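Local coordinates for IroE protein (Escherichia coli, PDB 2GZS), which hydrolyses the trilactone siderophore enterobactin and its glucosylated salmochelin forms, preferring the iron-free molecules and usually cutting once to leave linear trimers, at residues Gln141-Gly152 against Tyr164-Leu175; Leu153-Ser161 against Leu182-Glu190. All blocks are in the same frame, centred on the assembly; numbering follows the deposited sequence.

Interaction 1 of 2, residues Gln141-Gly152 against Tyr164-Leu175; sequences QRRGLWGHSYGG and YFRSYYSASPSL. With DFP (diisopropyl phosphonate), chain B.
Arg143 lies along Tyr164 where two neighbouring parallel strands, 143-148 and 167-171, begin side by side. Its CB sends CG anti to the backbone N (chi1 -173°), and CG rests near Phe165 CD1. CD comes against Tyr164 CE2, where the chain bends at chi3; Arg143 NE passes over the Tyr164 face near CE2, and Arg143 CZ lies above Tyr164 CZ. The guanidinium settles flat on the phenol, Arg143 CZ standing 3.7 Å from the centroid of the Tyr164 ring with the planes 11° apart: a cation-pi stack. Arg143 NH1, at the tip, gives a nearly straight hydrogen bond to Tyr164 O (3.0 Å) in the guanidinium plane, while NH2 forms a salt bridge with Glu133. Next along the strand, Leu145 CB sits over one face of Phe165 in a CH-pi contact.

The backbone ladder starts at Arg143 O, which takes the N-H groups of Arg166 and Ser167; Leu145 N bonds Ser167 O (2.9 Å), and Ser149 N to Ala171 O (2.8 Å) ends the series. At the C-terminal end of the strand the chain makes the nucleophile elbow, Gly147-His148-Ser149-Tyr150-Gly151, the GxSxG motif of alpha/beta hydrolases, turning into helix 150-161. Ser149, at phi 67°, carries the phosphonate through an OG to P bond of 1.6 Å. Tyr150 N donates to O3P of the inhibitor (2.9 Å), as in an oxyanion hole, Arg90 also hydrogen-bonds the phosphonate, and the Tyr150 ring lies under C1'. The last ladder bond and Ser170 OG to Gly152 O (2.8 Å) help to hold the strained turn, whose serine oxygen is joined to phosphorus, as expected of a trapped nucleophile.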
loop_
_atom_site.group_PDB
_atom_site.type_symbol
_atom_site.label_atom_id
_atom_site.label_comp_id
_atom_site.label_asym_id
_atom_site.label_seq_id
_atom_site.Cartn_x
_atom_site.Cartn_y
_atom_site.Cartn_z
ATOM N N GLN A 141 3.249 7.364 14.024
ATOM C CA GLN A 141 2.323 6.293 14.442
ATOM C C GLN A 141 1.223 6.092 13.426
ATOM O O GLN A 141 0.438 5.158 13.591
ATOM C CB GLN A 141 1.789 6.674 15.831
ATOM C CG GLN A 141 2.901 6.817 16.880
ATOM C CD GLN A 141 2.264 6.814 18.265
ATOM O OE1 GLN A 141 2.049 7.858 18.884
ATOM N NE2 GLN A 141 1.946 5.596 18.698
ATOM N N ARG A 142 1.095 6.940 12.423
ATOM C CA ARG A 142 0.038 6.977 11.446
ATOM C C ARG A 142 0.666 6.780 10.057
ATOM O O ARG A 142 0.169 7.363 9.105
ATOM C CB ARG A 142 -0.727 8.306 11.467
ATOM C CG ARG A 142 -1.483 8.546 12.795
ATOM C CD ARG A 142 -2.877 7.968 12.708
ATOM N NE ARG A 142 -3.927 8.821 12.212
ATOM C CZ ARG A 142 -4.305 10.073 12.349
ATOM N NH1 ARG A 142 -3.657 10.945 13.118
ATOM N NH2 ARG A 142 -5.390 10.510 11.692
ATOM N N ARG A 143 1.732 6.018 9.983
ATOM C CA ARG A 143 2.339 5.657 8.686
ATOM C C ARG A 143 1.699 4.389 8.142
ATOM O O ARG A 143 1.706 3.374 8.836
ATOM C CB ARG A 143 3.842 5.466 8.877
ATOM C CG ARG A 143 4.558 5.261 7.545
ATOM C CD ARG A 143 6.015 5.093 7.822
ATOM N NE ARG A 143 6.840 6.287 8.154
ATOM C CZ ARG A 143 7.702 6.257 9.177
ATOM N NH1 ARG A 143 7.945 5.213 9.974
ATOM N NH2 ARG A 143 8.446 7.309 9.475
ATOM N N GLY A 144 1.158 4.501 6.928
ATOM C CA GLY A 144 0.463 3.299 6.363
ATOM C C GLY A 144 1.039 2.988 4.996
ATOM O O GLY A 144 1.765 3.693 4.346
ATOM N N LEU A 145 0.691 1.728 4.578
ATOM C CA LEU A 145 1.137 1.132 3.308
ATOM C C LEU A 145 -0.087 0.531 2.610
ATOM O O LEU A 145 -0.819 -0.192 3.308
ATOM C CB LEU A 145 2.199 0.059 3.627
ATOM C CG LEU A 145 2.681 -0.706 2.326
ATOM C CD1 LEU A 145 3.509 0.207 1.448
ATOM C CD2 LEU A 145 3.512 -1.884 2.810
ATOM N N TRP A 146 -0.280 0.756 1.343
ATOM C CA TRP A 146 -1.390 0.179 0.567
ATOM C C TRP A 146 -0.849 -0.391 -0.728
ATOM O O TRP A 146 0.016 0.152 -1.394
ATOM C CB TRP A 146 -2.419 1.334 0.217
ATOM C CG TRP A 146 -3.504 0.848 -0.743
ATOM C CD1 TRP A 146 -4.718 0.279 -0.390
ATOM C CD2 TRP A 146 -3.450 0.888 -2.188
ATOM N NE1 TRP A 146 -5.375 -0.024 -1.564
ATOM C CE2 TRP A 146 -4.678 0.319 -2.664
ATOM C CE3 TRP A 146 -2.483 1.344 -3.113
ATOM C CZ2 TRP A 146 -4.942 0.213 -4.053
ATOM C CZ3 TRP A 146 -2.766 1.232 -4.506
ATOM C CH2 TRP A 146 -3.989 0.672 -4.911
ATOM N N GLY A 147 -1.524 -1.523 -1.125
ATOM C CA GLY A 147 -1.289 -2.082 -2.460
ATOM C C GLY A 147 -2.426 -3.029 -2.860
ATOM O O GLY A 147 -3.108 -3.518 -1.974
ATOM N N HIS A 148 -2.516 -3.186 -4.203
ATOM C CA HIS A 148 -3.588 -4.029 -4.751
ATOM C C HIS A 148 -3.003 -5.158 -5.611
ATOM O O HIS A 148 -2.104 -4.941 -6.373
ATOM C CB HIS A 148 -4.495 -3.125 -5.638
ATOM C CG HIS A 148 -5.591 -3.842 -6.390
ATOM N ND1 HIS A 148 -5.403 -4.264 -7.693
ATOM C CD2 HIS A 148 -6.837 -4.188 -6.006
ATOM C CE1 HIS A 148 -6.542 -4.842 -8.065
ATOM N NE2 HIS A 148 -7.438 -4.836 -7.105
ATOM N N SER A 149 -3.660 -6.310 -5.415
ATOM C CA SER A 149 -3.323 -7.493 -6.282
ATOM C C SER A 149 -1.899 -7.933 -5.941
ATOM O O SER A 149 -1.718 -8.253 -4.759
ATOM C CB SER A 149 -3.622 -7.167 -7.745
ATOM O OG SER A 149 -3.542 -8.473 -8.472
ATOM N N TYR A 150 -0.920 -7.930 -6.864
ATOM C CA TYR A 150 0.437 -8.183 -6.363
ATOM C C TYR A 150 0.811 -7.183 -5.270
ATOM O O TYR A 150 1.523 -7.548 -4.333
ATOM C CB TYR A 150 1.448 -8.110 -7.502
ATOM C CG TYR A 150 1.588 -9.309 -8.449
ATOM C CD1 TYR A 150 1.349 -10.582 -7.931
ATOM C CD2 TYR A 150 1.957 -9.106 -9.749
ATOM C CE1 TYR A 150 1.486 -11.651 -8.811
ATOM C CE2 TYR A 150 2.115 -10.185 -10.632
ATOM C CZ TYR A 150 1.858 -11.422 -10.103
ATOM O OH TYR A 150 2.013 -12.527 -10.925
ATOM N N GLY A 151 0.322 -5.952 -5.381
ATOM C CA GLY A 151 0.607 -4.965 -4.320
ATOM C C GLY A 151 0.003 -5.426 -3.015
ATOM O O GLY A 151 0.557 -5.180 -1.939
ATOM N N GLY A 152 -1.139 -6.143 -3.025
ATOM C CA GLY A 152 -1.733 -6.629 -1.785
ATOM C C GLY A 152 -0.886 -7.734 -1.145
ATOM O O GLY A 152 -0.794 -7.829 0.091
ATOM N N TYR A 164 8.359 -0.671 10.185
ATOM C CA TYR A 164 8.364 0.730 9.763
ATOM C C TYR A 164 6.968 1.306 9.651
ATOM O O TYR A 164 6.702 2.473 9.891
ATOM C CB TYR A 164 9.069 0.860 8.391
ATOM C CG TYR A 164 9.398 2.281 8.003
ATOM C CD1 TYR A 164 10.515 2.929 8.564
ATOM C CD2 TYR A 164 8.607 2.959 7.091
ATOM C CE1 TYR A 164 10.827 4.243 8.199
ATOM C CE2 TYR A 164 8.954 4.254 6.748
ATOM C CZ TYR A 164 10.042 4.904 7.286
ATOM O OH TYR A 164 10.214 6.212 6.843
ATOM N N PHE A 165 6.007 0.491 9.178
ATOM C CA PHE A 165 4.658 0.961 9.024
ATOM C C PHE A 165 3.763 0.557 10.180
ATOM O O PHE A 165 3.986 -0.476 10.807
ATOM C CB PHE A 165 4.013 0.412 7.708
ATOM C CG PHE A 165 4.783 0.817 6.486
ATOM C CD1 PHE A 165 4.596 2.053 5.845
ATOM C CD2 PHE A 165 5.735 -0.050 5.971
ATOM C CE1 PHE A 165 5.394 2.350 4.766
ATOM C CE2 PHE A 165 6.517 0.297 4.899
ATOM C CZ PHE A 165 6.321 1.503 4.238
ATOM N N ARG A 166 2.709 1.333 10.467
ATOM C CA ARG A 166 1.765 0.964 11.497
ATOM C C ARG A 166 0.449 0.448 10.929
ATOM O O ARG A 166 -0.256 -0.301 11.619
ATOM C CB ARG A 166 1.513 2.204 12.386
ATOM C CG ARG A 166 2.793 2.506 13.192
ATOM C CD ARG A 166 2.970 1.480 14.307
ATOM N NE ARG A 166 2.092 1.751 15.441
ATOM C CZ ARG A 166 2.456 2.319 16.588
ATOM N NH1 ARG A 166 3.709 2.698 16.780
ATOM N NH2 ARG A 166 1.564 2.512 17.543
ATOM N N SER A 167 0.090 0.869 9.729
ATOM C CA SER A 167 -1.162 0.427 9.137
ATOM C C SER A 167 -0.893 -0.207 7.761
ATOM O O SER A 167 -0.130 0.323 6.969
ATOM C CB SER A 167 -2.155 1.607 8.973
ATOM O OG SER A 167 -2.626 1.893 10.311
ATOM N N TYR A 168 -1.543 -1.364 7.573
ATOM C CA TYR A 168 -1.242 -2.150 6.347
ATOM C C TYR A 168 -2.554 -2.404 5.599
ATOM O O TYR A 168 -3.387 -3.165 6.190
ATOM C CB TYR A 168 -0.568 -3.449 6.773
ATOM C CG TYR A 168 0.837 -3.248 7.358
ATOM C CD1 TYR A 168 1.978 -3.458 6.642
ATOM C CD2 TYR A 168 0.911 -2.809 8.699
ATOM C CE1 TYR A 168 3.248 -3.249 7.187
ATOM C CE2 TYR A 168 2.174 -2.610 9.277
ATOM C CZ TYR A 168 3.294 -2.845 8.526
ATOM O OH TYR A 168 4.550 -2.639 9.100
ATOM N N TYR A 169 -2.765 -1.877 4.432
ATOM C CA TYR A 169 -4.019 -2.043 3.705
ATOM C C TYR A 169 -3.725 -2.930 2.462
ATOM O O TYR A 169 -3.101 -2.531 1.493
ATOM C CB TYR A 169 -4.483 -0.679 3.220
ATOM C CG TYR A 169 -4.861 0.316 4.301
ATOM C CD1 TYR A 169 -6.173 0.342 4.762
ATOM C CD2 TYR A 169 -3.908 1.194 4.816
ATOM C CE1 TYR A 169 -6.576 1.236 5.761
ATOM C CE2 TYR A 169 -4.314 2.102 5.787
ATOM C CZ TYR A 169 -5.612 2.106 6.220
ATOM O OH TYR A 169 -5.934 3.044 7.208
ATOM N N SER A 170 -4.193 -4.165 2.613
ATOM C CA SER A 170 -3.896 -5.200 1.615
ATOM C C SER A 170 -5.138 -5.422 0.751
ATOM O O SER A 170 -6.091 -6.010 1.317
ATOM C CB SER A 170 -3.529 -6.512 2.326
ATOM O OG SER A 170 -3.298 -7.496 1.310
ATOM N N ALA A 171 -5.075 -4.958 -0.468
ATOM C CA ALA A 171 -6.279 -5.059 -1.326
ATOM C C ALA A 171 -6.136 -6.162 -2.391
ATOM O O ALA A 171 -5.098 -6.277 -3.011
ATOM C CB ALA A 171 -6.505 -3.703 -1.973
ATOM N N SER A 172 -7.227 -6.952 -2.494
ATOM C CA SER A 172 -7.284 -8.091 -3.441
ATOM C C SER A 172 -6.082 -9.055 -3.408
ATOM O O SER A 172 -5.666 -9.442 -4.512
ATOM C CB SER A 172 -7.505 -7.615 -4.871
ATOM O OG SER A 172 -8.731 -6.831 -4.877
ATOM N N PRO A 173 -5.545 -9.395 -2.250
ATOM C CA PRO A 173 -4.420 -10.359 -2.272
ATOM C C PRO A 173 -4.937 -11.739 -2.726
ATOM O O PRO A 173 -4.070 -12.533 -3.186
ATOM C CB PRO A 173 -3.923 -10.366 -0.826
ATOM C CG PRO A 173 -5.135 -10.002 -0.013
ATOM C CD PRO A 173 -5.890 -9.028 -0.851
ATOM N N SER A 174 -6.211 -11.980 -2.616
ATOM C CA SER A 174 -6.787 -13.295 -3.032
ATOM C C SER A 174 -6.523 -13.497 -4.516
ATOM O O SER A 174 -6.669 -14.676 -4.965
ATOM C CB SER A 174 -8.289 -13.377 -2.753
ATOM O OG SER A 174 -8.964 -12.452 -3.594
ATOM N N LEU A 175 -6.165 -12.551 -5.340
ATOM C CA LEU A 175 -5.864 -12.733 -6.760
ATOM C C LEU A 175 -4.510 -13.446 -6.993
ATOM O O LEU A 175 -4.251 -13.869 -8.143
ATOM C CB LEU A 175 -5.873 -11.378 -7.489
ATOM C CG LEU A 175 -7.204 -10.626 -7.361
ATOM C CD1 LEU A 175 -7.085 -9.283 -8.071
ATOM C CD2 LEU A 175 -8.316 -11.518 -7.946
HETATM C C1 DFP B . -5.103 -8.044 -11.194
HETATM C C2 DFP B . -4.975 -8.669 -12.586
HETATM C C3 DFP B . -5.959 -6.787 -11.194
HETATM C "C1'" DFP B . -1.768 -10.833 -9.954
HETATM C "C2'" DFP B . -2.134 -11.436 -8.629
HETATM C "C3'" DFP B . -1.890 -11.958 -11.035
HETATM P P DFP B . -2.801 -8.383 -9.831
HETATM O O1P DFP B . -3.737 -7.653 -10.846
HETATM O O2P DFP B . -2.740 -9.883 -10.318
HETATM O O3P DFP B . -1.424 -7.745 -9.727
#

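Interaction 2 of 2, residues Leu153-Ser161 against Leu182-Glu190; sequences LFVLDSWLS and LLSRVTAVE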
loop_
_atom_site.group_PDB
_atom_site.type_symbol
_atom_site.label_atom_id
_atom_site.label_comp_id
_atom_site.label_asym_id
_atom_site.label_seq_id
_atom_site.Cartn_x
_atom_site.Cartn_y
_atom_site.Cartn_z
ATOM N N LEU A 153 -0.244 -8.561 -2.006
ATOM C CA LEU A 153 0.697 -9.537 -1.465
ATOM C C LEU A 153 1.898 -8.851 -0.772
ATOM O O LEU A 153 2.314 -9.292 0.318
ATOM C CB LEU A 153 1.301 -10.464 -2.557
ATOM C CG LEU A 153 0.188 -11.218 -3.311
ATOM C CD1 LEU A 153 0.851 -12.075 -4.406
ATOM C CD2 LEU A 153 -0.623 -12.075 -2.340
ATOM N N PHE A 154 2.371 -7.803 -1.433
ATOM C CA PHE A 154 3.502 -7.067 -0.860
ATOM C C PHE A 154 3.125 -6.523 0.514
ATOM O O PHE A 154 3.937 -6.539 1.445
ATOM C CB PHE A 154 3.912 -5.886 -1.765
ATOM C CG PHE A 154 5.103 -5.157 -1.162
ATOM C CD1 PHE A 154 6.387 -5.687 -1.236
ATOM C CD2 PHE A 154 4.905 -3.941 -0.501
ATOM C CE1 PHE A 154 7.447 -5.024 -0.614
ATOM C CE2 PHE A 154 5.956 -3.260 0.133
ATOM C CZ PHE A 154 7.217 -3.812 0.031
ATOM N N VAL A 155 1.865 -6.024 0.651
ATOM C CA VAL A 155 1.489 -5.492 1.979
ATOM C C VAL A 155 1.468 -6.543 3.051
ATOM O O VAL A 155 1.914 -6.368 4.174
ATOM C CB VAL A 155 0.116 -4.810 1.873
ATOM C CG1 VAL A 155 -0.446 -4.364 3.222
ATOM C CG2 VAL A 155 0.222 -3.583 0.972
ATOM N N LEU A 156 0.948 -7.756 2.728
ATOM C CA LEU A 156 0.972 -8.879 3.706
ATOM C C LEU A 156 2.411 -9.261 4.068
ATOM O O LEU A 156 2.727 -9.448 5.256
ATOM C CB LEU A 156 0.248 -10.109 3.160
ATOM C CG LEU A 156 -1.262 -9.969 2.968
ATOM C CD1 LEU A 156 -1.856 -11.241 2.333
ATOM C CD2 LEU A 156 -1.965 -9.631 4.278
ATOM N N ASP A 157 3.260 -9.360 3.075
ATOM C CA ASP A 157 4.676 -9.679 3.241
ATOM C C ASP A 157 5.326 -8.660 4.192
ATOM O O ASP A 157 6.151 -9.012 5.066
ATOM C CB ASP A 157 5.360 -9.784 1.886
ATOM C CG ASP A 157 6.804 -10.261 1.951
ATOM O OD1 ASP A 157 6.991 -11.409 2.468
ATOM O OD2 ASP A 157 7.775 -9.598 1.533
ATOM N N SER A 158 4.922 -7.400 4.023
ATOM C CA SER A 158 5.512 -6.321 4.829
ATOM C C SER A 158 4.896 -6.335 6.222
ATOM O O SER A 158 5.624 -6.093 7.215
ATOM C CB SER A 158 5.153 -4.976 4.148
ATOM O OG SER A 158 5.787 -4.897 2.892
ATOM N N TRP A 159 3.602 -6.620 6.371
ATOM C CA TRP A 159 3.025 -6.740 7.722
ATOM C C TRP A 159 3.773 -7.806 8.514
ATOM O O TRP A 159 4.032 -7.742 9.717
ATOM C CB TRP A 159 1.525 -7.148 7.584
ATOM C CG TRP A 159 0.841 -7.254 8.928
ATOM C CD1 TRP A 159 0.261 -6.234 9.665
ATOM C CD2 TRP A 159 0.649 -8.429 9.713
ATOM N NE1 TRP A 159 -0.252 -6.737 10.830
ATOM C CE2 TRP A 159 -0.027 -8.111 10.889
ATOM C CE3 TRP A 159 1.014 -9.761 9.496
ATOM C CZ2 TRP A 159 -0.370 -9.038 11.874
ATOM C CZ3 TRP A 159 0.681 -10.701 10.463
ATOM C CH2 TRP A 159 0.007 -10.355 11.615
ATOM N N LEU A 160 4.216 -8.880 7.843
ATOM C CA LEU A 160 4.988 -9.965 8.505
ATOM C C LEU A 160 6.376 -9.515 8.883
ATOM O O LEU A 160 6.900 -9.994 9.892
ATOM C CB LEU A 160 5.124 -11.194 7.580
ATOM C CG LEU A 160 3.853 -12.034 7.473
ATOM C CD1 LEU A 160 3.952 -12.983 6.270
ATOM C CD2 LEU A 160 3.642 -12.784 8.795
ATOM N N SER A 161 7.000 -8.650 8.095
ATOM C CA SER A 161 8.448 -8.438 8.292
ATOM C C SER A 161 8.812 -7.036 8.750
ATOM O O SER A 161 9.915 -6.797 9.279
ATOM C CB SER A 161 9.154 -8.773 6.981
ATOM O OG SER A 161 8.705 -10.001 6.387
ATOM N N LEU A 182 0.801 -16.999 2.095
ATOM C CA LEU A 182 0.950 -15.784 2.912
ATOM C C LEU A 182 -0.037 -15.738 4.042
ATOM O O LEU A 182 0.357 -15.357 5.177
ATOM C CB LEU A 182 0.698 -14.535 2.031
ATOM C CG LEU A 182 1.662 -13.397 1.866
ATOM C CD1 LEU A 182 3.068 -13.693 2.340
ATOM C CD2 LEU A 182 1.673 -12.956 0.386
ATOM N N LEU A 183 -1.305 -16.081 3.816
ATOM C CA LEU A 183 -2.201 -16.136 4.984
ATOM C C LEU A 183 -1.778 -17.100 6.092
ATOM O O LEU A 183 -1.982 -16.879 7.279
ATOM C CB LEU A 183 -3.626 -16.580 4.585
ATOM C CG LEU A 183 -4.503 -15.440 4.069
ATOM C CD1 LEU A 183 -5.914 -15.941 3.785
ATOM C CD2 LEU A 183 -4.494 -14.269 5.044
ATOM N N SER A 184 -1.228 -18.223 5.673
ATOM C CA SER A 184 -0.678 -19.248 6.555
ATOM C C SER A 184 0.435 -18.643 7.408
ATOM O O SER A 184 0.522 -18.867 8.625
ATOM C CB SER A 184 -0.149 -20.409 5.709
ATOM O OG SER A 184 0.176 -21.470 6.613
ATOM N N ARG A 185 1.278 -17.805 6.782
ATOM C CA ARG A 185 2.292 -17.145 7.638
ATOM C C ARG A 185 1.681 -16.081 8.535
ATOM O O ARG A 185 2.091 -15.911 9.708
ATOM C CB ARG A 185 3.345 -16.486 6.765
ATOM C CG ARG A 185 4.176 -17.410 5.886
ATOM C CD ARG A 185 4.942 -16.711 4.761
ATOM N NE ARG A 185 5.870 -15.677 5.155
ATOM C CZ ARG A 185 6.401 -14.592 4.632
ATOM N NH1 ARG A 185 6.144 -14.149 3.399
ATOM N NH2 ARG A 185 7.261 -13.862 5.367
ATOM N N VAL A 186 0.698 -15.353 8.008
ATOM C CA VAL A 186 0.063 -14.293 8.799
ATOM C C VAL A 186 -0.559 -14.828 10.054
ATOM O O VAL A 186 -0.461 -14.338 11.168
ATOM C CB VAL A 186 -1.022 -13.547 7.952
ATOM C CG1 VAL A 186 -1.937 -12.780 8.889
ATOM C CG2 VAL A 186 -0.352 -12.681 6.891
ATOM N N THR A 187 -1.297 -15.969 9.966
ATOM C CA THR A 187 -1.997 -16.429 11.147
ATOM C C THR A 187 -1.048 -17.263 12.048
ATOM O O THR A 187 -1.523 -17.598 13.124
ATOM C CB THR A 187 -3.254 -17.267 10.806
ATOM O OG1 THR A 187 -2.906 -18.403 9.987
ATOM C CG2 THR A 187 -4.226 -16.457 9.939
ATOM N N ALA A 188 0.179 -17.504 11.642
ATOM C CA ALA A 188 1.125 -18.257 12.455
ATOM C C ALA A 188 1.927 -17.371 13.420
ATOM O O ALA A 188 2.757 -17.914 14.150
ATOM C CB ALA A 188 2.109 -19.017 11.573
ATOM N N VAL A 189 1.706 -16.036 13.326
ATOM C CA VAL A 189 2.576 -15.170 14.118
ATOM C C VAL A 189 2.418 -15.392 15.598
ATOM O O VAL A 189 1.416 -15.887 16.119
ATOM C CB VAL A 189 2.229 -13.677 13.871
ATOM C CG1 VAL A 189 2.532 -13.272 12.451
ATOM C CG2 VAL A 189 0.780 -13.460 14.223
ATOM N N GLU A 190 3.458 -15.019 16.362
ATOM C CA GLU A 190 3.338 -15.206 17.818
ATOM C C GLU A 190 2.370 -14.245 18.477
ATOM O O GLU A 190 2.230 -13.119 17.943
ATOM C CB GLU A 190 4.728 -14.976 18.447
ATOM C CG GLU A 190 5.786 -15.957 17.979
ATOM C CD GLU A 190 6.438 -15.490 16.686
ATOM O OE1 GLU A 190 5.937 -14.544 16.020
ATOM O OE2 GLU A 190 7.476 -16.100 16.330
#
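Two helices of the alpha/beta hydrolase fold meet here, 150-161, which follows the nucleophile, and 179-187, which follows the next strand. Their segments run at 26° to each other with axes 10.0 Å apart, near enough for leucines and valines to interleave. Leu182 is the knob: its branches enter a hole made by Leu153, Leu156, Asp157 and Leu160. Leu182 CD2 touches Leu153 CD2 at 3.7 Å, CG faces Leu156 CB, and CD1 reaches toward Leu160 CD1.

Val186, one turn on, and Val189, in the segment after the helix, lie on opposite sides of the indole plane of Trp159. Trp159 CZ3 is 3.7 Å from Val186 CG1 and equally far from Val189 CG1, both methyls coming obliquely to the ring. With CG anti to the backbone N (chi1 -178°), the indole reaches across to these valines, and it also meets Tyr168 of strand 167-171 edge-to-face. Helix 150-161 is the connection of a beta-alpha-beta unit between strands 143-148 and 167-171, so this packing ties a second helix to that crossover.

Toward the surface the chemistry changes. The chain of Arg185, bent at chi3, swings its guanidinium over Leu160, whose CD1 lies 3.4 Å from Arg185 CZ and above the centre of the plane. At the edge of that group, Arg185 NH1 donates to Asp157 OD1 (3.0 Å, nearly straight), a salt bridge in which carboxylate and guanidinium planes are 62° apart. The other oxygen, Asp157 OD2, is hydrogen-bonded to Ser117 and in a salt bridge with Arg121. An asparagine in place of Asp157 would probably leave Arg185 and Arg121 without their shared negative charge, weakening the link between the two helices and helix 117-132.

How the interactions relate
Helix 150-161 belongs to both contacts: its first residues close interaction 1 and the remainder builds interaction 2, while strand 167-171 leads on toward helix 179-187. Interaction 1 lies at the middle of the molecule, in the central sheet, and is held chiefly by main-chain bonds, with side chains specialised at its two ends, one for charge on an aromatic and one for the active site. Interaction 2, centred about 11 Å away and farther from the chain centre, relies on aliphatic interlocking, with a single ion pair on its outer side. They touch directly: Val155 CG2 packs 3.4 Å from Gly147 N, which joins the sheet to the helix layer.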